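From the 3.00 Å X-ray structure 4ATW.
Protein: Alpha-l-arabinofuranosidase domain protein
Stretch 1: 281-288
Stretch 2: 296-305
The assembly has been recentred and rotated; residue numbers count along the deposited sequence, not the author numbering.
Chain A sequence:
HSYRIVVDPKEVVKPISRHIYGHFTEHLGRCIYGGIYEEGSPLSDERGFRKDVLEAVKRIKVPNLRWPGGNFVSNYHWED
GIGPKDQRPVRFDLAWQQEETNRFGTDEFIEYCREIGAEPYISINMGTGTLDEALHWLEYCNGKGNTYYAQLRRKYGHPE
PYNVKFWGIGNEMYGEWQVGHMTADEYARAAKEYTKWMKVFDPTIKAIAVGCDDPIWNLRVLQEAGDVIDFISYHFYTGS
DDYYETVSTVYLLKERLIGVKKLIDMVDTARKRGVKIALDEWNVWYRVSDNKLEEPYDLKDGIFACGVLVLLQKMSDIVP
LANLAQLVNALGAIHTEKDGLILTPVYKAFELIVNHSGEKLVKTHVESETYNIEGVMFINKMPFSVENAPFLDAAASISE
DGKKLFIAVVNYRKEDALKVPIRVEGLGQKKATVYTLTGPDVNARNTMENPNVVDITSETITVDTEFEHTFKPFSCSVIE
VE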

# COMPACT_ATOMS: atom_id res chain seq x y z
N GLU A 281 0.80 -4.39 -3.65
CA GLU A 281 1.74 -3.71 -4.52
C GLU A 281 0.96 -2.89 -5.52
O GLU A 281 0.37 -3.42 -6.45
CB GLU A 281 2.60 -4.74 -5.25
CG GLU A 281 4.05 -4.58 -4.95
CD GLU A 281 5.00 -5.49 -5.77
OE1 GLU A 281 5.21 -5.22 -6.98
OE2 GLU A 281 5.56 -6.47 -5.21
N TRP A 282 0.92 -1.58 -5.32
CA TRP A 282 0.20 -0.71 -6.24
C TRP A 282 0.39 0.81 -6.36
O TRP A 282 -0.04 1.56 -5.51
CB TRP A 282 -1.27 -0.64 -5.85
CG TRP A 282 -1.54 0.14 -4.59
CD1 TRP A 282 -1.53 -0.34 -3.31
CD2 TRP A 282 -1.87 1.53 -4.50
NE1 TRP A 282 -1.85 0.66 -2.43
CE2 TRP A 282 -2.06 1.82 -3.13
CE3 TRP A 282 -2.03 2.56 -5.45
CZ2 TRP A 282 -2.41 3.12 -2.67
CZ3 TRP A 282 -2.39 3.87 -4.99
CH2 TRP A 282 -2.58 4.12 -3.61
N ASN A 283 1.01 1.25 -7.43
CA ASN A 283 1.20 2.66 -7.63
C ASN A 283 1.19 3.00 -9.10
O ASN A 283 0.81 2.19 -9.96
CB ASN A 283 2.62 2.76 -7.12
CG ASN A 283 3.07 4.19 -6.86
OD1 ASN A 283 2.56 5.13 -7.46
ND2 ASN A 283 4.04 4.35 -5.96
N VAL A 284 1.61 4.22 -9.41
CA VAL A 284 1.69 4.65 -10.79
C VAL A 284 3.10 4.30 -11.15
O VAL A 284 3.99 4.45 -10.34
CB VAL A 284 1.51 6.15 -10.90
CG1 VAL A 284 2.06 6.63 -12.20
CG2 VAL A 284 0.03 6.49 -10.72
N TRP A 285 3.30 3.83 -12.36
CA TRP A 285 4.63 3.49 -12.79
C TRP A 285 4.64 3.28 -14.29
O TRP A 285 4.15 2.25 -14.78
CB TRP A 285 5.08 2.23 -12.07
CG TRP A 285 6.38 1.67 -12.56
CD1 TRP A 285 7.32 2.32 -13.29
CD2 TRP A 285 6.87 0.34 -12.34
NE1 TRP A 285 8.38 1.48 -13.55
CE2 TRP A 285 8.13 0.26 -12.98
CE3 TRP A 285 6.38 -0.78 -11.68
CZ2 TRP A 285 8.90 -0.89 -12.96
CZ3 TRP A 285 7.15 -1.92 -11.67
CH2 TRP A 285 8.40 -1.97 -12.31
N TYR A 286 5.17 4.24 -15.03
CA TYR A 286 5.20 4.07 -16.47
C TYR A 286 6.45 4.71 -17.06
O TYR A 286 6.96 4.26 -18.08
CB TYR A 286 3.88 4.55 -17.07
CG TYR A 286 3.66 6.04 -16.96
CD1 TYR A 286 3.41 6.64 -15.73
CD2 TYR A 286 3.72 6.84 -18.10
CE1 TYR A 286 3.23 8.03 -15.64
CE2 TYR A 286 3.54 8.23 -18.02
CZ TYR A 286 3.29 8.81 -16.79
OH TYR A 286 3.07 10.17 -16.74
N ARG A 287 6.96 5.73 -16.37
CA ARG A 287 8.11 6.47 -16.86
C ARG A 287 9.49 5.83 -16.82
O ARG A 287 10.16 5.73 -17.83
CB ARG A 287 8.14 7.82 -16.12
CG ARG A 287 6.99 8.74 -16.49
CD ARG A 287 6.94 9.99 -15.62
NE ARG A 287 6.15 9.75 -14.44
CZ ARG A 287 5.07 10.46 -14.12
NH1 ARG A 287 4.66 11.45 -14.88
NH2 ARG A 287 4.38 10.14 -13.04
N VAL A 288 9.91 5.41 -15.65
CA VAL A 288 11.22 4.82 -15.48
C VAL A 288 11.14 3.31 -15.62
O VAL A 288 10.19 2.68 -15.17
CB VAL A 288 11.77 5.16 -14.07
CG1 VAL A 288 13.20 4.69 -13.95
CG2 VAL A 288 11.66 6.64 -13.80
N PRO A 296 9.31 10.10 -11.15
CA PRO A 296 9.02 11.49 -10.79
C PRO A 296 7.53 11.72 -10.75
O PRO A 296 6.93 12.15 -11.72
CB PRO A 296 9.69 12.26 -11.92
CG PRO A 296 9.38 11.40 -13.10
CD PRO A 296 9.72 10.02 -12.57
N TYR A 297 6.93 11.45 -9.61
CA TYR A 297 5.48 11.60 -9.47
C TYR A 297 5.03 13.04 -9.44
O TYR A 297 5.67 13.88 -8.80
CB TYR A 297 5.00 10.86 -8.20
CG TYR A 297 5.25 9.35 -8.23
CD1 TYR A 297 4.53 8.53 -9.10
CD2 TYR A 297 6.22 8.77 -7.43
CE1 TYR A 297 4.77 7.16 -9.16
CE2 TYR A 297 6.47 7.40 -7.49
CZ TYR A 297 5.73 6.60 -8.36
OH TYR A 297 5.95 5.24 -8.39
N ASP A 298 3.94 13.33 -10.14
CA ASP A 298 3.37 14.67 -10.16
C ASP A 298 1.93 14.63 -9.63
O ASP A 298 1.40 13.55 -9.34
CB ASP A 298 3.43 15.25 -11.57
CG ASP A 298 2.75 14.39 -12.59
OD1 ASP A 298 1.60 13.97 -12.34
OD2 ASP A 298 3.34 14.15 -13.66
N LEU A 299 1.30 15.80 -9.49
CA LEU A 299 -0.07 15.90 -8.97
C LEU A 299 -1.07 14.94 -9.61
O LEU A 299 -1.95 14.41 -8.93
CB LEU A 299 -0.59 17.33 -9.11
CG LEU A 299 -2.00 17.56 -8.57
CD1 LEU A 299 -2.07 17.36 -7.09
CD2 LEU A 299 -2.42 18.96 -8.93
N LYS A 300 -0.95 14.75 -10.92
CA LYS A 300 -1.81 13.83 -11.66
C LYS A 300 -1.81 12.51 -10.91
O LYS A 300 -2.87 12.01 -10.53
CB LYS A 300 -1.24 13.61 -13.05
CG LYS A 300 -1.93 12.54 -13.87
CD LYS A 300 -1.25 12.35 -15.25
CE LYS A 300 -0.12 11.30 -15.26
NZ LYS A 300 1.13 11.65 -14.54
N ASP A 301 -0.61 11.95 -10.69
CA ASP A 301 -0.44 10.68 -10.01
C ASP A 301 -0.96 10.72 -8.60
O ASP A 301 -1.55 9.75 -8.13
CB ASP A 301 1.02 10.30 -10.02
CG ASP A 301 1.61 10.34 -11.40
OD1 ASP A 301 0.99 9.78 -12.34
OD2 ASP A 301 2.71 10.92 -11.56
N GLY A 302 -0.75 11.85 -7.93
CA GLY A 302 -1.23 11.97 -6.56
C GLY A 302 -2.75 11.87 -6.45
O GLY A 302 -3.30 11.35 -5.46
N ILE A 303 -3.44 12.38 -7.46
CA ILE A 303 -4.90 12.32 -7.50
C ILE A 303 -5.31 10.86 -7.64
O ILE A 303 -6.23 10.40 -6.96
CB ILE A 303 -5.47 13.16 -8.67
CG1 ILE A 303 -5.27 14.65 -8.37
CG2 ILE A 303 -6.92 12.79 -8.93
CD1 ILE A 303 -5.87 15.13 -7.07
N PHE A 304 -4.61 10.12 -8.50
CA PHE A 304 -4.90 8.70 -8.69
C PHE A 304 -4.79 8.00 -7.35
O PHE A 304 -5.64 7.20 -6.97
CB PHE A 304 -3.92 8.07 -9.67
CG PHE A 304 -3.90 6.58 -9.61
CD1 PHE A 304 -4.84 5.82 -10.32
CD2 PHE A 304 -3.02 5.93 -8.75
CE1 PHE A 304 -4.90 4.44 -10.18
CE2 PHE A 304 -3.08 4.56 -8.61
CZ PHE A 304 -4.03 3.81 -9.32
N ALA A 305 -3.71 8.31 -6.65
CA ALA A 305 -3.44 7.73 -5.35
C ALA A 305 -4.57 8.09 -4.42
O ALA A 305 -5.04 7.27 -3.61
CB ALA A 305 -2.12 8.27 -4.83

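Three residues cover the largest areas in this contact: Arg287 at one end, and Val284 and Tyr297 meeting further along. The short, weakly bonded strand around 282-284 runs roughly antiparallel to the helix that begins at Leu299, at an angle of 153° and with the axes 8.6 Å apart at closest approach. The two stretches together bury 574 Å², divided between a charged cluster at the start of the helix and an apolar seam along it.

Arg287 covers the most surface. Its CA-to-CB bond points toward the other stretch, and a chain with chi1 m, chi2 t and chi3 m brings the guanidinium to two carboxylates. NH2 reaches Asp301 OD2 at 2.4 Å, a very short salt bridge that, at 3.00 Å resolution, should be read with some caution; NH1 makes a second, longer salt bridge to Asp298 OD2 at 3.2 Å. Asp301 OD2 lies at the guanidinium edge, near its plane, where the N-H groups point, while Pro296 O sits over one face, 3.5 Å from Arg287 CZ. The aliphatic part is used too, with Arg287 CD 3.8 Å from Pro296 CG.

The acids that receive the arginine also organise the helix start. Asp298 is the N-cap, its OD1 accepting a weak bond from Asp301 N at 3.4 Å, and Asp301 returns the favour by accepting from Asp298 N at OD2, 3.1 Å away. Lys300 joins the same cluster: its NZ forms salt bridges to Asp301 OD1 at 2.9 Å and to Asp298 OD1 at 3.2 Å, and gives a weak hydrogen bond to Tyr286 OH at 3.3 Å. Arg287 NH1 and Lys300 NZ stand only 3.6 Å apart, a like-charged pairing made tolerable by the two aspartates they share. The rule is economical: an acid that caps or braces a helix can also anchor a base from a neighbouring segment.

Val284 points its CB toward the other stretch and is buried, as a compact branched side chain in a strand can be without reaching far. Its CG2 lies 3.7 Å from Phe304 CD2, its CB 3.8 Å from Tyr297 CE1, and its CG1 3.3 Å from Asp301 OD1, so the valine is bordered by both aromatic rings and the edge of the charged cluster.

Tyr297 combines apolar packing with a polar tip. Its CA-to-CB bond runs sideways, but with chi1 m the ring end comes nearer, and the hydroxyl donates to Val284 O at 2.9 Å, with that oxygen near the ring plane. A backbone carbonyl of a buried residue thus gains a donor from the same side chain that packs on the valine.

Trp282 extends the apolar seam along the helix. Its CZ3 meets Phe304 CE2 at 3.7 Å, the phenylalanine atom at the edge of the indole, and its CH2 lies 4.3 Å from Ala305 CB, where the alanine offers just a methyl group to the broad ring.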